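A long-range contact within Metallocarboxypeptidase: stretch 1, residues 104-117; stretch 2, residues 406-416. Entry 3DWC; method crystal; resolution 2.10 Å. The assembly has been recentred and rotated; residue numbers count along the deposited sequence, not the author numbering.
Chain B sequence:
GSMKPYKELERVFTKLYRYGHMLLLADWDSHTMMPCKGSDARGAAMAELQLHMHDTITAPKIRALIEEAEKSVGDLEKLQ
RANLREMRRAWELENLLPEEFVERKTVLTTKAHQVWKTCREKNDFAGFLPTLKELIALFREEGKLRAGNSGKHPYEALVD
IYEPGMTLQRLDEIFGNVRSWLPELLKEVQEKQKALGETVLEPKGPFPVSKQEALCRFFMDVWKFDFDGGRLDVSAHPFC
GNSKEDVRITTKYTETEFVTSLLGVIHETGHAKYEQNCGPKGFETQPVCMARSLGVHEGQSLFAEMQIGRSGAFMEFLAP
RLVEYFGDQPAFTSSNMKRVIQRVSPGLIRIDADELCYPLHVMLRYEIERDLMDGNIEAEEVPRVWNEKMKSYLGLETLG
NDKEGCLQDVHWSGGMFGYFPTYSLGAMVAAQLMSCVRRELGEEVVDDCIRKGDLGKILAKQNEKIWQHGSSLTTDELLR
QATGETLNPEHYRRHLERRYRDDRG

Stretch 1, residues 104-117: RKTVLTTKAHQVWK
Stretch 2 406-416: CLQDVHWSGGM

Residues 104-117 lie within a longer alpha helix that extends beyond both ends of the stretch. Its phi/psi values stay close to -60/-45. Most backbone N atoms from Leu 108 on bond to the O four residues earlier, for example His 113 N to Thr 109 O at 3.0 Å; the bond is missing at Gln 114 N and weak at Val 115 N.

Residues 406-416 form a more irregular segment. Asp 409 is extended, with phi/psi -102/138. Residues 410-413 have helical angles without regular helical bonding. A type I turn runs from Trp 412 to Gly 415, and Gly 415 N bonds to Trp 412 O at 3.3 Å. Gly 414 sits at -92/17 and Gly 415 at 65/39.

The closest backbone approach is near Ser 413. The CA atoms of His 113 and Ser 413 are 5.0 Å apart, and those of Thr 109 and Gly 414 are 5.3 Å apart. Going up the helix from Lys 105 to Trp 116, the contacts descend the other stretch from Gly 415 to Leu 407. Together the stretches bury 465 Å².

Trp 116 provides the largest share. Its CB points toward the second stretch, with chi1 168° (t) and chi2 81°. Trp 116 NE1 donates to Leu 407 O at 2.7 Å, so the buried ring has its polar group satisfied. Asp 409 O is also 3.3 Å from Trp 116 NE1, but the angle is too poor for a hydrogen bond. Val 410 CA lies over one face of the ring, 3.8 Å from the centroid of the Trp 116 six-membered ring, in a CH-pi contact. Trp 116 CH2 packs against Val 410 CB at 3.7 Å. Val 410 has chi1 72° (p), and Val 410 CG2 meets the edge of the His 113 ring, 4.0 Å from His 113 ND1. His 113 has chi1 -179° (t) and chi2 78°.

Ser 413 is buried and points toward the helix, with chi1 -58° (m). Its small side chain suits the close approach: Ser 413 CB is 4.0 Å from His 113 CA. Ala 112 is similarly compact, with Ala 112 CB 3.7 Å from Ser 413 O. Ser 413 O also receives a CA-H...O contact from Thr 109 CA at 3.5 Å.

Thr 109 adopts chi1 60° (p). Thr 109 OG1 donates to Thr 106 O at 3.1 Å, while Thr 109 CG2 reaches Gly 415 N at 4.0 Å. Gly 415 suits its positive phi; an ideal CB on Gly 415 would clash with Lys 105 CE at 2.8 Å. Lys 105 is extended, all four chi angles t, and Lys 105 NZ makes a weak hydrogen bond to Gly 415 O at 3.3 Å.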

# COMPACT_ATOMS: atom_id res chain seq x y z
N ARG B 104 3.64 0.05 28.96
CA ARG B 104 3.55 -1.21 29.70
C ARG B 104 2.57 -2.20 29.06
O ARG B 104 2.85 -3.40 28.97
CB ARG B 104 3.11 -0.94 31.13
CG ARG B 104 3.34 -2.11 32.08
CD ARG B 104 2.33 -2.13 33.23
NE ARG B 104 2.03 -0.81 33.78
CZ ARG B 104 1.22 -0.61 34.81
NH1 ARG B 104 0.64 -1.64 35.42
NH2 ARG B 104 0.99 0.63 35.26
N LYS B 105 1.41 -1.69 28.63
CA LYS B 105 0.42 -2.55 27.99
C LYS B 105 1.02 -3.12 26.72
O LYS B 105 1.01 -4.32 26.51
CB LYS B 105 -0.87 -1.79 27.66
CG LYS B 105 -1.90 -2.65 26.91
CD LYS B 105 -3.28 -2.04 26.85
CE LYS B 105 -4.29 -3.03 26.22
NZ LYS B 105 -5.61 -2.38 25.96
N THR B 106 1.58 -2.22 25.91
CA THR B 106 2.20 -2.57 24.63
C THR B 106 3.27 -3.65 24.74
O THR B 106 3.32 -4.56 23.90
CB THR B 106 2.84 -1.32 23.99
OG1 THR B 106 1.83 -0.31 23.84
CG2 THR B 106 3.46 -1.65 22.63
N VAL B 107 4.11 -3.54 25.76
CA VAL B 107 5.18 -4.52 26.00
C VAL B 107 4.58 -5.85 26.39
O VAL B 107 4.97 -6.89 25.86
CB VAL B 107 6.17 -4.08 27.12
CG1 VAL B 107 7.00 -5.28 27.62
CG2 VAL B 107 7.08 -2.95 26.63
N LEU B 108 3.63 -5.82 27.32
CA LEU B 108 2.99 -7.06 27.75
C LEU B 108 2.19 -7.71 26.61
O LEU B 108 2.24 -8.92 26.45
CB LEU B 108 2.10 -6.81 28.98
CG LEU B 108 1.30 -8.00 29.52
CD1 LEU B 108 2.17 -9.25 29.68
CD2 LEU B 108 0.57 -7.63 30.84
N THR B 109 1.51 -6.93 25.79
CA THR B 109 0.68 -7.55 24.75
C THR B 109 1.55 -8.20 23.69
O THR B 109 1.21 -9.28 23.19
CB THR B 109 -0.33 -6.56 24.10
OG1 THR B 109 0.37 -5.47 23.48
CG2 THR B 109 -1.31 -6.03 25.15
N THR B 110 2.67 -7.55 23.35
CA THR B 110 3.67 -8.13 22.42
C THR B 110 4.37 -9.35 23.01
O THR B 110 4.70 -10.29 22.28
CB THR B 110 4.74 -7.10 22.05
OG1 THR B 110 4.94 -6.23 23.16
CG2 THR B 110 4.33 -6.28 20.83
N LYS B 111 4.62 -9.33 24.32
CA LYS B 111 5.09 -10.51 25.04
C LYS B 111 3.99 -11.57 25.06
O LYS B 111 4.19 -12.70 24.61
CB LYS B 111 5.48 -10.17 26.48
CG LYS B 111 5.96 -11.39 27.32
CD LYS B 111 6.35 -11.03 28.77
CE LYS B 111 6.22 -12.26 29.73
NZ LYS B 111 4.79 -12.61 30.07
N ALA B 112 2.83 -11.17 25.56
CA ALA B 112 1.71 -12.09 25.76
C ALA B 112 1.40 -12.86 24.49
O ALA B 112 1.05 -14.04 24.55
CB ALA B 112 0.47 -11.33 26.25
N HIS B 113 1.56 -12.21 23.34
CA HIS B 113 1.26 -12.83 22.06
C HIS B 113 2.09 -14.09 21.79
O HIS B 113 1.52 -15.14 21.52
CB HIS B 113 1.43 -11.85 20.91
CG HIS B 113 1.11 -12.45 19.57
ND1 HIS B 113 -0.18 -12.64 19.13
CD2 HIS B 113 1.92 -12.94 18.60
CE1 HIS B 113 -0.15 -13.20 17.93
NE2 HIS B 113 1.11 -13.39 17.59
N GLN B 114 3.42 -13.97 21.84
CA GLN B 114 4.31 -15.12 21.56
C GLN B 114 4.08 -16.26 22.53
O GLN B 114 4.07 -17.43 22.14
CB GLN B 114 5.78 -14.72 21.65
CG GLN B 114 6.24 -13.62 20.72
CD GLN B 114 7.44 -12.89 21.31
OE1 GLN B 114 8.59 -13.14 20.92
NE2 GLN B 114 7.18 -12.01 22.28
N VAL B 115 3.89 -15.91 23.81
CA VAL B 115 3.59 -16.88 24.86
C VAL B 115 2.27 -17.62 24.59
O VAL B 115 2.23 -18.84 24.69
CB VAL B 115 3.53 -16.23 26.26
CG1 VAL B 115 3.54 -17.30 27.34
CG2 VAL B 115 4.70 -15.29 26.46
N TRP B 116 1.21 -16.88 24.25
CA TRP B 116 -0.09 -17.48 23.88
C TRP B 116 0.03 -18.42 22.68
O TRP B 116 -0.34 -19.59 22.75
CB TRP B 116 -1.12 -16.38 23.53
CG TRP B 116 -2.38 -16.91 22.87
CD1 TRP B 116 -3.45 -17.48 23.49
CD2 TRP B 116 -2.68 -16.91 21.46
NE1 TRP B 116 -4.39 -17.85 22.56
CE2 TRP B 116 -3.94 -17.52 21.31
CE3 TRP B 116 -2.01 -16.47 20.32
CZ2 TRP B 116 -4.55 -17.68 20.07
CZ3 TRP B 116 -2.60 -16.65 19.08
CH2 TRP B 116 -3.87 -17.25 18.97
N LYS B 117 0.55 -17.89 21.59
CA LYS B 117 0.61 -18.61 20.34
C LYS B 117 1.20 -20.03 20.52
O LYS B 117 0.61 -21.01 20.04
CB LYS B 117 1.42 -17.80 19.32
CG LYS B 117 1.24 -18.24 17.88
CD LYS B 117 2.00 -17.33 16.87
CE LYS B 117 3.53 -17.41 16.99
NZ LYS B 117 4.13 -18.72 16.59
N CYS B 406 -10.12 -22.70 26.38
CA CYS B 406 -9.86 -21.29 26.71
C CYS B 406 -8.72 -20.61 25.96
O CYS B 406 -8.72 -19.38 25.84
CB CYS B 406 -9.71 -21.08 28.24
SG CYS B 406 -8.35 -21.94 29.06
N LEU B 407 -7.78 -21.38 25.42
CA LEU B 407 -6.65 -20.80 24.66
C LEU B 407 -6.91 -20.54 23.16
O LEU B 407 -6.01 -20.05 22.47
CB LEU B 407 -5.40 -21.69 24.77
CG LEU B 407 -4.79 -21.98 26.14
CD1 LEU B 407 -3.58 -22.88 25.96
CD2 LEU B 407 -4.42 -20.69 26.90
N GLN B 408 -8.09 -20.87 22.66
CA GLN B 408 -8.33 -20.83 21.23
C GLN B 408 -8.32 -19.44 20.60
O GLN B 408 -7.97 -19.32 19.43
CB GLN B 408 -9.65 -21.52 20.88
CG GLN B 408 -10.89 -20.76 21.31
CD GLN B 408 -12.16 -21.39 20.82
OE1 GLN B 408 -12.82 -20.90 19.88
NE2 GLN B 408 -12.52 -22.48 21.44
N ASP B 409 -8.71 -18.39 21.33
CA ASP B 409 -8.79 -17.05 20.72
C ASP B 409 -7.60 -16.15 21.10
O ASP B 409 -7.18 -16.10 22.26
CB ASP B 409 -10.12 -16.35 21.08
CG ASP B 409 -11.32 -16.91 20.32
OD1 ASP B 409 -12.42 -16.94 20.90
OD2 ASP B 409 -11.19 -17.30 19.13
N VAL B 410 -7.10 -15.42 20.10
CA VAL B 410 -5.99 -14.45 20.25
C VAL B 410 -6.32 -13.22 21.12
O VAL B 410 -5.43 -12.61 21.72
CB VAL B 410 -5.54 -13.92 18.85
CG1 VAL B 410 -6.58 -13.00 18.27
CG2 VAL B 410 -4.15 -13.25 18.94
N HIS B 411 -7.61 -12.91 21.21
CA HIS B 411 -8.12 -11.65 21.73
C HIS B 411 -7.46 -11.18 23.03
O HIS B 411 -7.03 -10.03 23.12
CB HIS B 411 -9.65 -11.74 21.90
CG HIS B 411 -10.37 -11.85 20.59
ND1 HIS B 411 -10.21 -12.92 19.73
CD2 HIS B 411 -11.23 -11.00 19.97
CE1 HIS B 411 -10.93 -12.72 18.64
NE2 HIS B 411 -11.56 -11.57 18.76
N TRP B 412 -7.37 -12.05 24.02
CA TRP B 412 -6.83 -11.61 25.30
C TRP B 412 -5.31 -11.32 25.25
O TRP B 412 -4.82 -10.43 25.95
CB TRP B 412 -7.16 -12.63 26.39
CG TRP B 412 -8.62 -12.80 26.66
CD1 TRP B 412 -9.66 -12.01 26.19
CD2 TRP B 412 -9.21 -13.79 27.50
NE1 TRP B 412 -10.85 -12.49 26.68
CE2 TRP B 412 -10.61 -13.57 27.48
CE3 TRP B 412 -8.70 -14.87 28.25
CZ2 TRP B 412 -11.51 -14.39 28.20
CZ3 TRP B 412 -9.60 -15.68 28.96
CH2 TRP B 412 -10.99 -15.42 28.93
N SER B 413 -4.59 -12.06 24.40
CA SER B 413 -3.18 -11.77 24.12
C SER B 413 -2.97 -10.36 23.62
O SER B 413 -2.02 -9.68 24.04
CB SER B 413 -2.65 -12.71 23.05
OG SER B 413 -2.80 -14.04 23.49
N GLY B 414 -3.86 -9.92 22.73
CA GLY B 414 -3.70 -8.65 22.04
C GLY B 414 -4.39 -7.54 22.79
O GLY B 414 -4.68 -6.48 22.21
N GLY B 415 -4.71 -7.78 24.06
CA GLY B 415 -5.30 -6.76 24.91
C GLY B 415 -6.68 -6.29 24.50
O GLY B 415 -6.96 -5.10 24.60
N MET B 416 -7.52 -7.22 24.04
CA MET B 416 -8.89 -6.95 23.68
C MET B 416 -9.85 -7.63 24.65
O MET B 416 -10.08 -8.85 24.58
CB MET B 416 -9.15 -7.41 22.25
CG MET B 416 -8.38 -6.59 21.21
SD MET B 416 -8.77 -7.13 19.54
CE MET B 416 -7.64 -8.51 19.39